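Local structure of glutathione peroxidase (Schistosoma mansoni, 2V1M) at residues N49-Q54 with E92-Q97. The protein catalyses the reduction of hydrogen peroxide to water with glutathione as reductant, as a selenocysteine-type peroxidase of the thioredoxin-fold superfamily. Numbering follows the deposited sequence.
Sequences NYRQLQ and EKYGVQ
Gln54 OE1 accepts a hydrogen bond from Gln97 N (2.8 Å), the donor lying above the plane of the Gln54 amide, while Gln54 NE2 donates to Gln97 OE1 (2.9 Å), which lies in that plane. CG of Gln54 is anti to its backbone N, and the bend at chi2 (54°) brings Gln54 CD to Gly95 O at 3.3 Å. Gly95, with positive phi, is the first residue beyond helix 83-94. One turn earlier than Gln54, Arg51 NH1 donates to Lys93 O at 3.0 Å, a bent bond (133° at the hydrogen), and a water in the guanidinium plane links the same NH1 to Tyr94 O. The guanidinium lays one face on Tyr94 CD1, its plane 77° from the ring plane. Tyr50 CB lies over the centre of one face of the Tyr94 ring, a CH-pi contact 3.5 Å from the centroid; Lys93 CG lies over the opposite face, offset toward the rim. The tyrosine rings are nearly parallel, but with centroids 5.0 Å apart they stack little. Tyr50 CD1 touches Val96 CG2 at 3.7 Å. Asp47 OD1, on helix 46-60, takes both the Tyr94 hydroxyl and, as a salt bridge, Lys93 NZ. In this thioredoxin fold, helix 46-60 follows strand 33-39 just after Cys43, the probable active-site residue; the C-terminal end of helix 83-94 and the loop to edge strand 99-100 pack against it, with Tyr50 reaching Val39 of strand 33-39 and Val90 of helix 83-94.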
loop_
_atom_site.group_PDB
_atom_site.type_symbol
_atom_site.label_atom_id
_atom_site.label_comp_id
_atom_site.label_asym_id
_atom_site.label_seq_id
_atom_site.Cartn_x
_atom_site.Cartn_y
_atom_site.Cartn_z
ATOM N N ASN A 49 6.737 -2.682 -10.338
ATOM C CA ASN A 49 5.988 -2.779 -9.062
ATOM C C ASN A 49 4.593 -3.362 -9.292
ATOM O O ASN A 49 4.187 -4.293 -8.578
ATOM C CB ASN A 49 5.897 -1.438 -8.340
ATOM C CG ASN A 49 7.137 -1.168 -7.533
ATOM O OD1 ASN A 49 7.223 -1.564 -6.360
ATOM N ND2 ASN A 49 8.101 -0.491 -8.139
ATOM N N TYR A 50 3.829 -2.799 -10.245
ATOM C CA TYR A 50 2.471 -3.331 -10.462
ATOM C C TYR A 50 2.496 -4.789 -10.917
ATOM O O TYR A 50 1.674 -5.584 -10.477
ATOM C CB TYR A 50 1.735 -2.465 -11.481
ATOM C CG TYR A 50 0.986 -1.320 -10.815
ATOM C CD1 TYR A 50 -0.260 -1.499 -10.197
ATOM C CD2 TYR A 50 1.551 -0.034 -10.818
ATOM C CE1 TYR A 50 -0.909 -0.425 -9.588
ATOM C CE2 TYR A 50 0.911 1.053 -10.187
ATOM C CZ TYR A 50 -0.320 0.847 -9.574
ATOM O OH TYR A 50 -0.904 1.914 -8.959
ATOM N N ARG A 51 3.421 -5.165 -11.806
ATOM C CA ARG A 51 3.470 -6.557 -12.282
ATOM C C ARG A 51 3.742 -7.484 -11.102
ATOM O O ARG A 51 3.066 -8.518 -10.938
ATOM C CB ARG A 51 4.547 -6.752 -13.356
ATOM C CG ARG A 51 4.324 -6.059 -14.671
ATOM C CD ARG A 51 3.411 -6.782 -15.606
ATOM N NE ARG A 51 3.335 -6.036 -16.858
ATOM C CZ ARG A 51 2.257 -5.889 -17.596
ATOM N NH1 ARG A 51 1.114 -6.508 -17.256
ATOM N NH2 ARG A 51 2.361 -5.121 -18.681
ATOM N N GLN A 52 4.750 -7.163 -10.294
ATOM C CA GLN A 52 5.087 -8.059 -9.190
ATOM C C GLN A 52 3.959 -8.080 -8.144
ATOM O O GLN A 52 3.688 -9.142 -7.574
ATOM C CB GLN A 52 6.398 -7.673 -8.541
ATOM C CG GLN A 52 7.590 -7.925 -9.478
ATOM C CD GLN A 52 8.934 -7.796 -8.790
ATOM O OE1 GLN A 52 9.037 -7.630 -7.579
ATOM N NE2 GLN A 52 9.988 -7.902 -9.568
ATOM N N LEU A 53 3.369 -6.919 -7.844
ATOM C CA LEU A 53 2.253 -6.914 -6.887
ATOM C C LEU A 53 1.088 -7.781 -7.355
ATOM O O LEU A 53 0.455 -8.473 -6.561
ATOM C CB LEU A 53 1.802 -5.487 -6.562
ATOM C CG LEU A 53 2.834 -4.663 -5.795
ATOM C CD1 LEU A 53 2.403 -3.179 -5.834
ATOM C CD2 LEU A 53 2.912 -5.133 -4.325
ATOM N N GLN A 54 0.752 -7.699 -8.648
ATOM C CA GLN A 54 -0.361 -8.517 -9.159
ATOM C C GLN A 54 -0.016 -10.016 -9.090
ATOM O O GLN A 54 -0.899 -10.841 -8.772
ATOM C CB GLN A 54 -0.722 -8.071 -10.585
ATOM C CG GLN A 54 -1.768 -8.955 -11.233
ATOM C CD GLN A 54 -3.033 -9.142 -10.468
ATOM O OE1 GLN A 54 -3.432 -8.298 -9.631
ATOM N NE2 GLN A 54 -3.708 -10.284 -10.743
ATOM N N GLU A 92 -6.401 -2.213 -17.041
ATOM C CA GLU A 92 -6.194 -2.651 -18.401
ATOM C C GLU A 92 -4.764 -3.082 -18.666
ATOM O O GLU A 92 -4.555 -4.026 -19.468
ATOM C CB GLU A 92 -6.663 -1.584 -19.395
ATOM C CG GLU A 92 -8.192 -1.391 -19.310
ATOM C CD GLU A 92 -8.777 -0.523 -20.389
ATOM O OE1 GLU A 92 -8.033 0.022 -21.210
ATOM O OE2 GLU A 92 -10.012 -0.380 -20.389
ATOM N N LYS A 93 -3.782 -2.430 -18.051
ATOM C CA LYS A 93 -2.397 -2.756 -18.357
ATOM C C LYS A 93 -1.901 -3.952 -17.565
ATOM O O LYS A 93 -1.133 -4.772 -18.074
ATOM C CB LYS A 93 -1.460 -1.563 -18.147
ATOM C CG LYS A 93 -0.054 -1.804 -18.675
ATOM C CD LYS A 93 0.822 -0.564 -18.680
ATOM C CE LYS A 93 2.177 -0.952 -19.285
ATOM N NZ LYS A 93 3.099 0.224 -19.355
ATOM N N TYR A 94 -2.288 -4.036 -16.288
ATOM C CA TYR A 94 -1.702 -5.047 -15.395
ATOM C C TYR A 94 -2.724 -6.068 -14.919
ATOM O O TYR A 94 -2.357 -7.066 -14.283
ATOM C CB TYR A 94 -1.047 -4.392 -14.172
ATOM C CG TYR A 94 -0.108 -3.272 -14.523
ATOM C CD1 TYR A 94 1.074 -3.493 -15.203
ATOM C CD2 TYR A 94 -0.409 -1.969 -14.112
ATOM C CE1 TYR A 94 1.925 -2.420 -15.523
ATOM C CE2 TYR A 94 0.408 -0.908 -14.393
ATOM C CZ TYR A 94 1.559 -1.124 -15.101
ATOM O OH TYR A 94 2.358 -0.035 -15.339
ATOM N N GLY A 95 -4.007 -5.824 -15.145
ATOM C CA GLY A 95 -5.032 -6.716 -14.604
ATOM C C GLY A 95 -5.057 -6.721 -13.067
ATOM O O GLY A 95 -5.325 -7.751 -12.450
ATOM N N VAL A 96 -4.843 -5.538 -12.460
ATOM C CA VAL A 96 -4.823 -5.448 -11.016
ATOM C C VAL A 96 -6.119 -6.010 -10.405
ATOM O O VAL A 96 -7.226 -5.530 -10.733
ATOM C CB VAL A 96 -4.663 -3.985 -10.577
ATOM C CG1 VAL A 96 -4.929 -3.819 -9.083
ATOM C CG2 VAL A 96 -3.258 -3.498 -10.934
ATOM N N GLN A 97 -5.939 -6.960 -9.483
ATOM C CA GLN A 97 -7.076 -7.542 -8.741
ATOM C C GLN A 97 -7.044 -7.198 -7.272
ATOM O O GLN A 97 -8.012 -7.504 -6.559
ATOM C CB GLN A 97 -7.112 -9.054 -8.922
ATOM C CG GLN A 97 -7.435 -9.472 -10.330
ATOM C CD GLN A 97 -7.333 -10.963 -10.451
ATOM O OE1 GLN A 97 -6.261 -11.540 -10.257
ATOM N NE2 GLN A 97 -8.467 -11.635 -10.688
HETATM O O HOH W 1 0.138 -8.034 -14.938
#